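Local coordinates for protein protease (Helicobacter pylori, PDB 5EUF) that is a zinc-dependent M16-family protease that very probably acts as a virulence factor, cleaving the cytoplasmic domain of human junctional adhesion molecule A and weakening the gastric epithelial barrier, at residues H263-L269 with R401-Y406; G255-P259 with Y406-T410. All blocks are in the same frame, centred on the assembly; numbering follows the deposited sequence.

Contact 1: residues H263-L269 with R401-Y406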
ATOM      1  N   HIS B 263      22.698   0.757  11.712  1.00 34.89           N
ATOM      2  CA  HIS B 263      23.133  -0.601  12.014  1.00 28.47           C
ATOM      3  C   HIS B 263      24.635  -0.751  11.808  1.00 35.31           C
ATOM      4  O   HIS B 263      25.252   0.030  11.083  1.00 57.64           O
ATOM      5  CB  HIS B 263      22.373  -1.606  11.147  1.00 33.44           C
ATOM      6  CG  HIS B 263      22.390  -3.006  11.681  1.00 40.84           C
ATOM      7  ND1 HIS B 263      23.373  -3.916  11.358  1.00 40.77           N
ATOM      8  CD2 HIS B 263      21.534  -3.654  12.506  1.00 27.14           C
ATOM      9  CE1 HIS B 263      23.127  -5.062  11.965  1.00 25.04           C
ATOM     10  NE2 HIS B 263      22.018  -4.930  12.669  1.00 18.79           N
ATOM     11  N   LYS B 264      25.219  -1.757  12.451  1.00 39.77           N
ATOM     12  CA  LYS B 264      26.659  -1.984  12.374  1.00 40.42           C
ATOM     13  C   LYS B 264      27.067  -2.595  11.037  1.00 42.78           C
ATOM     14  O   LYS B 264      28.173  -2.362  10.546  1.00 47.88           O
ATOM     15  CB  LYS B 264      27.116  -2.890  13.521  1.00 26.83           C
ATOM     16  N   ASP B 265      26.166  -3.376  10.448  1.00 38.05           N
ATOM     17  CA  ASP B 265      26.471  -4.098   9.218  1.00 27.09           C
ATOM     18  C   ASP B 265      26.402  -3.200   7.992  1.00 21.12           C
ATOM     19  O   ASP B 265      26.758  -3.620   6.893  1.00 32.54           O
ATOM     20  CB  ASP B 265      25.521  -5.285   9.049  1.00 26.85           C
ATOM     21  CG  ASP B 265      25.882  -6.453   9.949  1.00 44.11           C
ATOM     22  OD1 ASP B 265      27.085  -6.629  10.243  1.00 50.33           O
ATOM     23  OD2 ASP B 265      24.965  -7.196  10.360  1.00 43.29           O
ATOM     24  N   GLN B 266      25.954  -1.964   8.182  1.00 22.26           N
ATOM     25  CA  GLN B 266      25.820  -1.027   7.072  1.00 29.91           C
ATOM     26  C   GLN B 266      27.159  -0.741   6.404  1.00 29.47           C
ATOM     27  O   GLN B 266      27.222  -0.551   5.189  1.00 34.46           O
ATOM     28  CB  GLN B 266      25.184   0.285   7.540  1.00 21.85           C
ATOM     29  CG  GLN B 266      23.715   0.171   7.912  1.00 23.75           C
ATOM     30  CD  GLN B 266      22.847  -0.302   6.756  1.00 27.38           C
ATOM     31  OE1 GLN B 266      23.211  -0.160   5.586  1.00 30.98           O
ATOM     32  NE2 GLN B 266      21.691  -0.869   7.081  1.00 21.41           N
ATOM     33  N   VAL B 267      28.227  -0.712   7.195  1.00 25.14           N
ATOM     34  CA  VAL B 267      29.549  -0.418   6.657  1.00 24.43           C
ATOM     35  C   VAL B 267      30.003  -1.543   5.732  1.00 31.85           C
ATOM     36  O   VAL B 267      30.536  -1.293   4.652  1.00 42.81           O
ATOM     37  CB  VAL B 267      30.584  -0.212   7.777  1.00 36.66           C
ATOM     38  CG1 VAL B 267      31.941   0.145   7.187  1.00 19.70           C
ATOM     39  CG2 VAL B 267      30.117   0.875   8.731  1.00 18.80           C
ATOM     40  N   ALA B 268      29.772  -2.781   6.155  1.00 39.43           N
ATOM     41  CA  ALA B 268      30.112  -3.942   5.338  1.00 32.60           C
ATOM     42  C   ALA B 268      29.257  -3.986   4.077  1.00 31.94           C
ATOM     43  O   ALA B 268      29.746  -4.318   2.997  1.00 41.65           O
ATOM     44  CB  ALA B 268      29.943  -5.219   6.136  1.00 28.22           C
ATOM     45  N   LEU B 269      27.978  -3.652   4.225  1.00 34.49           N
ATOM     46  CA  LEU B 269      27.062  -3.575   3.093  1.00 16.68           C
ATOM     47  C   LEU B 269      27.552  -2.558   2.068  1.00 18.86           C
ATOM     48  O   LEU B 269      27.543  -2.818   0.866  1.00 16.62           O
ATOM     49  CB  LEU B 269      25.659  -3.210   3.570  1.00 15.87           C
ATOM     50  CG  LEU B 269      24.886  -4.304   4.304  1.00 18.79           C
ATOM     51  CD1 LEU B 269      23.699  -3.714   5.047  1.00 15.42           C
ATOM     52  CD2 LEU B 269      24.427  -5.360   3.317  1.00 16.02           C
ATOM     53  N   ARG B 401      30.050 -12.856   5.958  1.00 32.29           N
ATOM     54  CA  ARG B 401      29.022 -13.012   6.986  1.00 22.47           C
ATOM     55  C   ARG B 401      27.780 -12.202   6.635  1.00 26.64           C
ATOM     56  O   ARG B 401      26.664 -12.718   6.648  1.00 39.92           O
ATOM     57  CB  ARG B 401      29.542 -12.578   8.358  1.00 37.07           C
ATOM     58  CG  ARG B 401      28.472 -12.597   9.448  1.00 33.55           C
ATOM     59  CD  ARG B 401      28.900 -11.829  10.693  1.00 41.91           C
ATOM     60  NE  ARG B 401      28.901 -10.382  10.485  1.00 53.76           N
ATOM     61  CZ  ARG B 401      29.999  -9.640  10.376  1.00 54.32           C
ATOM     62  NH1 ARG B 401      31.196 -10.205  10.461  1.00 39.58           N
ATOM     63  NH2 ARG B 401      29.899  -8.330  10.188  1.00 64.42           N
ATOM     64  N   VAL B 402      27.991 -10.927   6.326  1.00 24.86           N
ATOM     65  CA  VAL B 402      26.909 -10.022   5.971  1.00 20.27           C
ATOM     66  C   VAL B 402      26.201 -10.501   4.708  1.00 40.18           C
ATOM     67  O   VAL B 402      24.976 -10.412   4.597  1.00 40.49           O
ATOM     68  CB  VAL B 402      27.434  -8.587   5.771  1.00 19.85           C
ATOM     69  CG1 VAL B 402      26.339  -7.681   5.243  1.00 32.12           C
ATOM     70  CG2 VAL B 402      27.981  -8.046   7.080  1.00 19.71           C
ATOM     71  N   ALA B 403      26.981 -11.027   3.767  1.00 34.73           N
ATOM     72  CA  ALA B 403      26.436 -11.570   2.530  1.00 24.14           C
ATOM     73  C   ALA B 403      25.447 -12.698   2.811  1.00 36.28           C
ATOM     74  O   ALA B 403      24.281 -12.618   2.427  1.00 46.32           O
ATOM     75  CB  ALA B 403      27.555 -12.058   1.628  1.00 20.11           C
ATOM     76  N   ASN B 404      25.912 -13.741   3.493  1.00 28.88           N
ATOM     77  CA  ASN B 404      25.058 -14.881   3.817  1.00 33.09           C
ATOM     78  C   ASN B 404      23.895 -14.519   4.734  1.00 38.83           C
ATOM     79  O   ASN B 404      22.879 -15.217   4.772  1.00 44.20           O
ATOM     80  CB  ASN B 404      25.884 -15.994   4.463  1.00 22.50           C
ATOM     81  CG  ASN B 404      26.731 -16.742   3.460  1.00 37.37           C
ATOM     82  OD1 ASN B 404      26.359 -17.821   2.997  1.00 56.19           O
ATOM     83  ND2 ASN B 404      27.878 -16.171   3.113  1.00 42.26           N
ATOM     84  N   GLU B 405      24.046 -13.426   5.471  1.00 33.29           N
ATOM     85  CA  GLU B 405      23.032 -13.011   6.429  1.00 28.98           C
ATOM     86  C   GLU B 405      21.792 -12.453   5.744  1.00 35.24           C
ATOM     87  O   GLU B 405      20.666 -12.768   6.127  1.00 45.62           O
ATOM     88  CB  GLU B 405      23.604 -11.966   7.385  1.00 29.04           C
ATOM     89  CG  GLU B 405      22.623 -11.487   8.440  1.00 34.70           C
ATOM     90  CD  GLU B 405      22.391 -12.508   9.537  1.00 41.78           C
ATOM     91  OE1 GLU B 405      23.182 -13.470   9.634  1.00 59.41           O
ATOM     92  OE2 GLU B 405      21.417 -12.346  10.302  1.00 35.66           O
ATOM     93  N   TYR B 406      22.001 -11.629   4.723  1.00 40.09           N
ATOM     94  CA  TYR B 406      20.902 -10.879   4.130  1.00 35.43           C
ATOM     95  C   TYR B 406      20.584 -11.292   2.697  1.00 32.95           C
ATOM     96  O   TYR B 406      19.472 -11.070   2.220  1.00 42.36           O
ATOM     97  CB  TYR B 406      21.212  -9.382   4.177  1.00 37.35           C
ATOM     98  CG  TYR B 406      21.606  -8.888   5.552  1.00 27.77           C
ATOM     99  CD1 TYR B 406      20.691  -8.885   6.596  1.00 25.09           C
ATOM    100  CD2 TYR B 406      22.889  -8.424   5.806  1.00 27.28           C
ATOM    101  CE1 TYR B 406      21.044  -8.436   7.855  1.00 26.87           C
ATOM    102  CE2 TYR B 406      23.253  -7.972   7.062  1.00 24.47           C
ATOM    103  CZ  TYR B 406      22.325  -7.979   8.081  1.00 25.24           C
ATOM    104  OH  TYR B 406      22.677  -7.531   9.333  1.00 34.27           O
TER
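Residues 263-269 form a turn that runs into the first residues of helix 266-276, while 401-406 is the last part of helix 396-406. The backbones come closest at Asp265 and Val402, whose CA atoms are 6.8 Å apart. The entry to the first helix is pinned locally: ND1 of His263 accepts a capping hydrogen bond from the backbone N of Asp265 at 3.0 Å, and O of Asp265 already receives N of Leu269 at 2.9 Å. With CB directed toward helix 396-406, Asp265 spends its two carboxylate oxygens on different partners. OD2 takes a short hydrogen bond of 2.5 Å from Tyr406 OH, and OD1 lies 3.3 Å from Arg401 NH2 in a salt bridge whose 170° N-H...O angle is nearly straight. The guanidinium also pairs with Asp398 through NH1. Beneath these polar links lies an apolar layer centred on Val402: its CG2 meets Ala268 CB and its CG1 meets Leu269 CD2, both at 3.6 Å. Leu269 CD2 further reaches Tyr406 CD2 at 4.2 Å. Some 268 Å² is buried in all. The arrangement is a helix-to-helix contact within the C-terminal half of the M16 peptidase, away from the annotated zinc-ligand and active-site residues, in which one aspartate at a helix entry holds two residues of the last helix of the chain.

Contact 2: residues G255-P259 with Y406-T410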
ATOM      1  N   GLY B 255      16.489  -7.230  -5.222  1.00 25.77           N
ATOM      2  CA  GLY B 255      16.761  -6.570  -3.962  1.00 14.69           C
ATOM      3  C   GLY B 255      16.615  -7.483  -2.766  1.00 23.44           C
ATOM      4  O   GLY B 255      15.741  -8.348  -2.729  1.00 24.52           O
ATOM      5  N   TYR B 256      17.484  -7.286  -1.782  1.00 22.67           N
ATOM      6  CA  TYR B 256      17.439  -8.053  -0.547  1.00 21.07           C
ATOM      7  C   TYR B 256      17.193  -7.120   0.632  1.00 26.36           C
ATOM      8  O   TYR B 256      17.793  -6.047   0.714  1.00 20.08           O
ATOM      9  CB  TYR B 256      18.740  -8.838  -0.351  1.00 15.42           C
ATOM     10  CG  TYR B 256      18.935  -9.966  -1.343  1.00 18.80           C
ATOM     11  CD1 TYR B 256      19.575  -9.751  -2.557  1.00 16.32           C
ATOM     12  CD2 TYR B 256      18.478 -11.248  -1.062  1.00 26.96           C
ATOM     13  CE1 TYR B 256      19.756 -10.784  -3.466  1.00 25.81           C
ATOM     14  CE2 TYR B 256      18.656 -12.285  -1.960  1.00 42.07           C
ATOM     15  CZ  TYR B 256      19.293 -12.049  -3.160  1.00 45.09           C
ATOM     16  OH  TYR B 256      19.466 -13.084  -4.052  1.00 49.16           O
ATOM     17  N   LYS B 257      16.304  -7.525   1.535  1.00 30.98           N
ATOM     18  CA  LYS B 257      16.015  -6.735   2.727  1.00 22.79           C
ATOM     19  C   LYS B 257      17.263  -6.581   3.582  1.00 24.47           C
ATOM     20  O   LYS B 257      18.120  -7.463   3.624  1.00 29.92           O
ATOM     21  CB  LYS B 257      14.886  -7.366   3.544  1.00 29.82           C
ATOM     22  CG  LYS B 257      13.503  -7.142   2.957  1.00 33.96           C
ATOM     23  CD  LYS B 257      13.103  -5.673   2.999  1.00 13.75           C
ATOM     24  CE  LYS B 257      11.796  -5.441   2.254  1.00 13.67           C
ATOM     25  NZ  LYS B 257      10.695  -6.321   2.741  1.00 14.18           N
ATOM     26  N   VAL B 258      17.352  -5.452   4.270  1.00 21.23           N
ATOM     27  CA  VAL B 258      18.572  -5.079   4.962  1.00 14.34           C
ATOM     28  C   VAL B 258      18.218  -4.204   6.166  1.00 27.96           C
ATOM     29  O   VAL B 258      17.208  -3.497   6.137  1.00 34.52           O
ATOM     30  CB  VAL B 258      19.541  -4.366   3.979  1.00 18.27           C
ATOM     31  CG1 VAL B 258      20.038  -3.034   4.522  1.00 29.10           C
ATOM     32  CG2 VAL B 258      20.691  -5.291   3.610  1.00 24.60           C
ATOM     33  N   PRO B 259      19.024  -4.275   7.241  1.00 26.28           N
ATOM     34  CA  PRO B 259      18.762  -3.534   8.485  1.00 21.24           C
ATOM     35  C   PRO B 259      18.581  -2.032   8.290  1.00 17.62           C
ATOM     36  O   PRO B 259      18.894  -1.496   7.226  1.00 17.92           O
ATOM     37  CB  PRO B 259      20.014  -3.810   9.322  1.00 20.74           C
ATOM     38  CG  PRO B 259      20.513  -5.112   8.827  1.00 23.19           C
ATOM     39  CD  PRO B 259      20.227  -5.118   7.354  1.00 27.04           C
ATOM     40  N   TYR B 406      22.001 -11.629   4.723  1.00 40.09           N
ATOM     41  CA  TYR B 406      20.902 -10.879   4.130  1.00 35.43           C
ATOM     42  C   TYR B 406      20.584 -11.292   2.697  1.00 32.95           C
ATOM     43  O   TYR B 406      19.472 -11.070   2.220  1.00 42.36           O
ATOM     44  CB  TYR B 406      21.212  -9.382   4.177  1.00 37.35           C
ATOM     45  CG  TYR B 406      21.606  -8.888   5.552  1.00 27.77           C
ATOM     46  CD1 TYR B 406      20.691  -8.885   6.596  1.00 25.09           C
ATOM     47  CD2 TYR B 406      22.889  -8.424   5.806  1.00 27.28           C
ATOM     48  CE1 TYR B 406      21.044  -8.436   7.855  1.00 26.87           C
ATOM     49  CE2 TYR B 406      23.253  -7.972   7.062  1.00 24.47           C
ATOM     50  CZ  TYR B 406      22.325  -7.979   8.081  1.00 25.24           C
ATOM     51  OH  TYR B 406      22.677  -7.531   9.333  1.00 34.27           O
ATOM     52  N   PHE B 407      21.551 -11.890   2.009  1.00 18.28           N
ATOM     53  CA  PHE B 407      21.333 -12.274   0.618  1.00 27.25           C
ATOM     54  C   PHE B 407      20.721 -13.667   0.524  1.00 34.65           C
ATOM     55  O   PHE B 407      21.252 -14.552  -0.153  1.00 28.73           O
ATOM     56  CB  PHE B 407      22.637 -12.204  -0.179  1.00 27.15           C
ATOM     57  CG  PHE B 407      23.229 -10.823  -0.252  1.00 26.09           C
ATOM     58  CD1 PHE B 407      22.433  -9.701  -0.081  1.00 31.59           C
ATOM     59  CD2 PHE B 407      24.583 -10.647  -0.488  1.00 32.38           C
ATOM     60  CE1 PHE B 407      22.975  -8.428  -0.145  1.00 32.21           C
ATOM     61  CE2 PHE B 407      25.131  -9.378  -0.553  1.00 37.87           C
ATOM     62  CZ  PHE B 407      24.326  -8.267  -0.381  1.00 34.86           C
ATOM     63  N   LYS B 408      19.601 -13.848   1.218  1.00 40.34           N
ATOM     64  CA  LYS B 408      18.812 -15.069   1.138  1.00 28.25           C
ATOM     65  C   LYS B 408      17.566 -14.819   0.297  1.00 19.71           C
ATOM     66  O   LYS B 408      17.017 -13.719   0.310  1.00 26.28           O
ATOM     67  CB  LYS B 408      18.420 -15.560   2.534  1.00 20.44           C
ATOM     68  CG  LYS B 408      19.601 -15.890   3.430  1.00 32.08           C
ATOM     69  CD  LYS B 408      19.169 -16.713   4.638  1.00 40.94           C
ATOM     70  CE  LYS B 408      19.252 -15.914   5.932  1.00 38.31           C
ATOM     71  NZ  LYS B 408      18.312 -14.761   5.947  1.00 52.15           N
ATOM     72  N   ASP B 409      17.123 -15.839  -0.429  1.00 30.69           N
ATOM     73  CA  ASP B 409      15.952 -15.710  -1.295  1.00 44.63           C
ATOM     74  C   ASP B 409      14.692 -15.317  -0.520  1.00 40.95           C
ATOM     75  O   ASP B 409      13.813 -14.638  -1.052  1.00 34.18           O
ATOM     76  CB  ASP B 409      15.712 -17.014  -2.061  1.00 44.60           C
ATOM     77  CG  ASP B 409      15.879 -18.243  -1.188  1.00 68.45           C
ATOM     78  OD1 ASP B 409      15.669 -18.137   0.039  1.00 79.75           O
ATOM     79  OD2 ASP B 409      16.224 -19.315  -1.730  1.00 77.00           O
ATOM     80  N   THR B 410      14.622 -15.730   0.742  1.00 37.40           N
ATOM     81  CA  THR B 410      13.471 -15.430   1.590  1.00 26.69           C
ATOM     82  C   THR B 410      13.331 -13.934   1.880  1.00 29.28           C
ATOM     83  O   THR B 410      12.299 -13.488   2.378  1.00 27.04           O
ATOM     84  CB  THR B 410      13.551 -16.192   2.927  1.00 39.08           C
ATOM     85  OG1 THR B 410      14.759 -15.838   3.613  1.00 45.35           O
ATOM     86  CG2 THR B 410      13.526 -17.694   2.687  1.00 30.73           C
TER
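No hydrogen bond links 255-259 to 406-410, so the 321 Å² buried here rests on aromatic and apolar contacts. Two are CH-pi interactions over ring faces: Phe407 CA stands 3.8 Å from the Tyr256 ring centroid, 26° off the normal, and Pro259 CD stands 3.8 Å from the Tyr406 ring centroid, 25° off. The Tyr256 and Phe407 rings meet obliquely, centroids 5.3 Å apart and planes at 55°. Apolar contact continues where Val258 CG2 approaches Tyr406 CB at 4.2 Å. Among polar atoms, Lys408 O lies 3.1 Å from Tyr256 CE2, near the ring plane. Phe407 (phi/psi -88/54) centres an inverse gamma turn, with Lys408 N weakly bonded to Tyr406 O at 3.0 Å, which turns the chain sharply after helix 396-406. Strand 251-258 lies in the sheet between strands 309-317 and 412-418; Leu334 and Leu337 of helix 323-338 pack on Tyr256 and Phe407, respectively, and Leu269 of helix 266-276 touches Val258.

From the N terminus, the chain reaches strand 251-258, passes Pro259 and enters helix 266-276; some 130 residues later helix 396-406 returns to both. Contact 2 closes the longer loop, with 146 residues between its segments, and contact 1 the loop of 131 residues lying wholly within it. The loops therefore nest, with Tyr406 as the shared residue where the helix of contact 1 passes into the turn of contact 2. Their centres are 10 Å apart and their first segments touch directly, Leu269 CD1 lying 3.7 Å from Val258 CG2. Together they tie helices 266-276 and 396-406 to the sheet that strand 412-418 then joins.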